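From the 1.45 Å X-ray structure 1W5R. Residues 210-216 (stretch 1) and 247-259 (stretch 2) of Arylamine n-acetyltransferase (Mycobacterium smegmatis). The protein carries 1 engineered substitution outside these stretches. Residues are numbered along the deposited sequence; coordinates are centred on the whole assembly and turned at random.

Stretch 1, residues 210-216: GLTVAVV
Stretch 2 247-259: QVLDAIVNRFGID

Stretch 1 enters as loop at Gly210 and Leu211 and runs as an extended strand from Thr212 to Val216. Its phi/psi values stay in the beta region, from -126/126 at Thr212 to -157/156 at Val215. Stretch 2 continues a helix that begins earlier in the chain. Near phi -60, psi -45 at first, it widens into a pi-type turn at 251-255. There Ala251 O accepts from both Arg255 N (2.8 Å) and Phe256 N (2.9 Å). Upstream, the regular helical bonds include Ile252 N to Val248 O at 2.9 Å. Gly257 leaves helical geometry with phi/psi 70/28, a positive phi that favours glycine. The chain then extends through Ile258, whose N donates to Ile252 O at 3.1 Å.

The two segments advance in the same direction. CA of Leu211 lies 10.0 Å from CA of Val248, CA of Val213 lies 7.5 Å from CA of Ile252, and CA of Val215 lies 6.9 Å from CA of Phe256. Thus they draw closer toward their C-terminal ends, and two strand residues match about one helical turn.

No hydrogen bond joins the stretches. The contact is apolar packing and buries 317 Å² in all, both sides summed. Val213 and Val215 point toward stretch 2, as alternate residues of a strand do; Leu211, in the loop just before it, points the same way. Ala214 points away, and Thr212 is out of reach, with its OG1 hydrogen-bonded elsewhere in the structure.

Leu211 is t, p. Its CD2 meets Val248 CG1 at 3.7 Å and Ile252 CD1 at 4.0 Å. Val248 is t and points toward the strand. Ile252 sets out sideways, but its m, t rotamer brings its end nearer, and its CG1 lies 4.3 Å from Val213 CG2.

Val213 and Phe256 bury the largest areas here. Both are buried and apolar, as are Leu211, Val248, Ile252 and Ile258; Val215 stays partly exposed. Val213 is t, and its CG1 sits over one face of the Phe256 ring, 3.6 Å from the centroid and 19° off the normal, a CH-pi contact. The closest approach is Val213 CG1 to Phe256 CG, 3.4 Å. Phe256 points toward the strand with chi1 -69° (m) and chi2 106°. Its flat ring offers a broad surface to the compact, branched valine. Ile258, m, t, adds its CD1 at 3.9 Å from Val213 CG1.

The ring also reaches the strand backbone. Phe256 CE2 is 3.8 Å from Ala214 C and 3.8 Å from Val215 N, the latter at the ring edge. Val215 is p, and its CG1 packs 3.8 Å from Phe256 CD2.

Asp250 and Asp259 are exposed and take no part, as suits charged side chains.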

# COMPACT_ATOMS: atom_id res chain seq x y z
N GLY A 210 -15.95 11.18 12.12
CA GLY A 210 -15.11 10.84 10.99
C GLY A 210 -15.76 9.78 10.13
O GLY A 210 -16.92 9.42 10.35
N LEU A 211 -14.98 9.28 9.17
CA LEU A 211 -15.45 8.36 8.14
C LEU A 211 -14.74 7.02 8.28
O LEU A 211 -13.51 6.97 8.26
CB LEU A 211 -15.10 8.94 6.76
CG LEU A 211 -15.27 8.01 5.56
CD1 LEU A 211 -16.73 7.84 5.22
CD2 LEU A 211 -14.51 8.54 4.35
N THR A 212 -15.52 5.94 8.40
CA THR A 212 -14.96 4.58 8.42
C THR A 212 -15.66 3.76 7.35
O THR A 212 -16.90 3.69 7.32
CB THR A 212 -15.14 3.87 9.77
OG1 THR A 212 -14.42 4.57 10.78
CG2 THR A 212 -14.64 2.42 9.70
N VAL A 213 -14.87 3.16 6.46
CA VAL A 213 -15.38 2.27 5.42
C VAL A 213 -14.52 1.02 5.42
O VAL A 213 -13.30 1.11 5.54
CB VAL A 213 -15.37 2.96 4.03
CG1 VAL A 213 -16.03 2.07 2.97
CG2 VAL A 213 -16.09 4.30 4.07
N ALA A 214 -15.13 -0.16 5.32
CA ALA A 214 -14.32 -1.38 5.35
C ALA A 214 -14.95 -2.50 4.55
O ALA A 214 -16.15 -2.50 4.29
CB ALA A 214 -14.07 -1.83 6.80
N VAL A 215 -14.12 -3.46 4.16
CA VAL A 215 -14.62 -4.67 3.50
C VAL A 215 -13.56 -5.74 3.71
O VAL A 215 -12.40 -5.42 3.94
CB VAL A 215 -14.94 -4.43 1.99
CG1 VAL A 215 -13.65 -4.32 1.15
CG2 VAL A 215 -15.88 -5.51 1.47
N VAL A 216 -13.96 -7.01 3.64
CA VAL A 216 -13.00 -8.09 3.87
C VAL A 216 -13.15 -9.13 2.78
O VAL A 216 -14.22 -9.71 2.60
CB VAL A 216 -13.18 -8.76 5.26
CG1 VAL A 216 -12.12 -9.86 5.46
CG2 VAL A 216 -13.07 -7.73 6.37
N GLN A 247 -10.14 11.63 -4.05
CA GLN A 247 -9.55 10.29 -4.10
C GLN A 247 -10.27 9.37 -3.11
O GLN A 247 -10.48 8.19 -3.40
CB GLN A 247 -8.05 10.31 -3.79
CG GLN A 247 -7.17 10.83 -4.93
CD GLN A 247 -7.08 12.34 -4.97
OE1 GLN A 247 -7.01 12.94 -6.05
NE2 GLN A 247 -7.07 12.98 -3.81
N VAL A 248 -10.64 9.93 -1.95
CA VAL A 248 -11.40 9.18 -0.94
C VAL A 248 -12.74 8.75 -1.54
O VAL A 248 -13.10 7.57 -1.48
CB VAL A 248 -11.58 9.97 0.38
CG1 VAL A 248 -12.51 9.20 1.34
CG2 VAL A 248 -10.24 10.20 1.05
N LEU A 249 -13.46 9.70 -2.14
CA LEU A 249 -14.70 9.39 -2.82
C LEU A 249 -14.56 8.36 -3.95
O LEU A 249 -15.41 7.48 -4.11
CB LEU A 249 -15.40 10.66 -3.31
CG LEU A 249 -16.48 11.22 -2.39
CD1 LEU A 249 -15.89 11.88 -1.17
CD2 LEU A 249 -17.38 12.18 -3.16
N ASP A 250 -13.47 8.46 -4.73
CA ASP A 250 -13.21 7.44 -5.74
C ASP A 250 -13.05 6.05 -5.11
O ASP A 250 -13.57 5.08 -5.64
CB ASP A 250 -11.99 7.77 -6.61
CG ASP A 250 -11.58 6.60 -7.50
OD1 ASP A 250 -10.53 5.98 -7.22
OD2 ASP A 250 -12.32 6.27 -8.46
N ALA A 251 -12.33 5.97 -3.99
CA ALA A 251 -12.14 4.70 -3.28
C ALA A 251 -13.49 4.17 -2.80
O ALA A 251 -13.81 2.99 -2.97
CB ALA A 251 -11.17 4.87 -2.12
N ILE A 252 -14.30 5.07 -2.23
CA ILE A 252 -15.62 4.69 -1.72
C ILE A 252 -16.47 4.04 -2.82
O ILE A 252 -17.08 2.99 -2.62
CB ILE A 252 -16.32 5.92 -1.10
CG1 ILE A 252 -15.67 6.28 0.25
CG2 ILE A 252 -17.83 5.68 -0.92
CD1 ILE A 252 -16.16 7.60 0.84
N VAL A 253 -16.48 4.66 -4.00
CA VAL A 253 -17.32 4.17 -5.11
C VAL A 253 -16.74 2.92 -5.78
O VAL A 253 -17.45 1.94 -6.03
CB VAL A 253 -17.54 5.29 -6.16
CG1 VAL A 253 -18.39 4.79 -7.32
CG2 VAL A 253 -18.20 6.49 -5.51
N ASN A 254 -15.44 2.96 -6.07
CA ASN A 254 -14.81 1.95 -6.93
C ASN A 254 -14.02 0.85 -6.23
O ASN A 254 -13.92 -0.27 -6.75
CB ASN A 254 -13.98 2.65 -8.01
CG ASN A 254 -14.84 3.51 -8.93
OD1 ASN A 254 -14.69 4.72 -8.99
ND2 ASN A 254 -15.77 2.87 -9.63
N ARG A 255 -13.45 1.15 -5.07
CA ARG A 255 -12.85 0.11 -4.23
C ARG A 255 -13.93 -0.58 -3.39
O ARG A 255 -13.98 -1.81 -3.31
CB ARG A 255 -11.77 0.69 -3.32
CG ARG A 255 -10.41 0.99 -3.96
CD ARG A 255 -9.42 1.34 -2.85
NE ARG A 255 -8.03 1.42 -3.30
CZ ARG A 255 -7.10 0.50 -3.07
NH1 ARG A 255 -7.39 -0.62 -2.41
NH2 ARG A 255 -5.86 0.69 -3.52
N PHE A 256 -14.79 0.22 -2.75
CA PHE A 256 -15.74 -0.32 -1.78
C PHE A 256 -17.14 -0.60 -2.33
O PHE A 256 -17.99 -1.17 -1.64
CB PHE A 256 -15.79 0.57 -0.53
CG PHE A 256 -14.53 0.53 0.29
CD1 PHE A 256 -13.63 1.59 0.28
CD2 PHE A 256 -14.25 -0.58 1.09
CE1 PHE A 256 -12.46 1.56 1.07
CE2 PHE A 256 -13.10 -0.63 1.86
CZ PHE A 256 -12.19 0.44 1.86
N GLY A 257 -17.39 -0.18 -3.56
CA GLY A 257 -18.65 -0.52 -4.25
C GLY A 257 -19.89 0.17 -3.72
O GLY A 257 -21.00 -0.37 -3.83
N ILE A 258 -19.72 1.37 -3.15
CA ILE A 258 -20.85 2.12 -2.58
C ILE A 258 -21.35 3.16 -3.58
O ILE A 258 -20.57 3.98 -4.08
CB ILE A 258 -20.48 2.80 -1.23
CG1 ILE A 258 -20.10 1.75 -0.18
CG2 ILE A 258 -21.64 3.69 -0.72
CD1 ILE A 258 -19.37 2.32 1.04
N ASP A 259 -22.66 3.13 -3.83
CA ASP A 259 -23.32 4.08 -4.71
C ASP A 259 -23.62 5.39 -3.97
O ASP A 259 -24.53 5.43 -3.13
CB ASP A 259 -24.61 3.46 -5.27
CG ASP A 259 -25.41 4.44 -6.13
OD1 ASP A 259 -24.84 5.41 -6.66
OD2 ASP A 259 -26.63 4.21 -6.28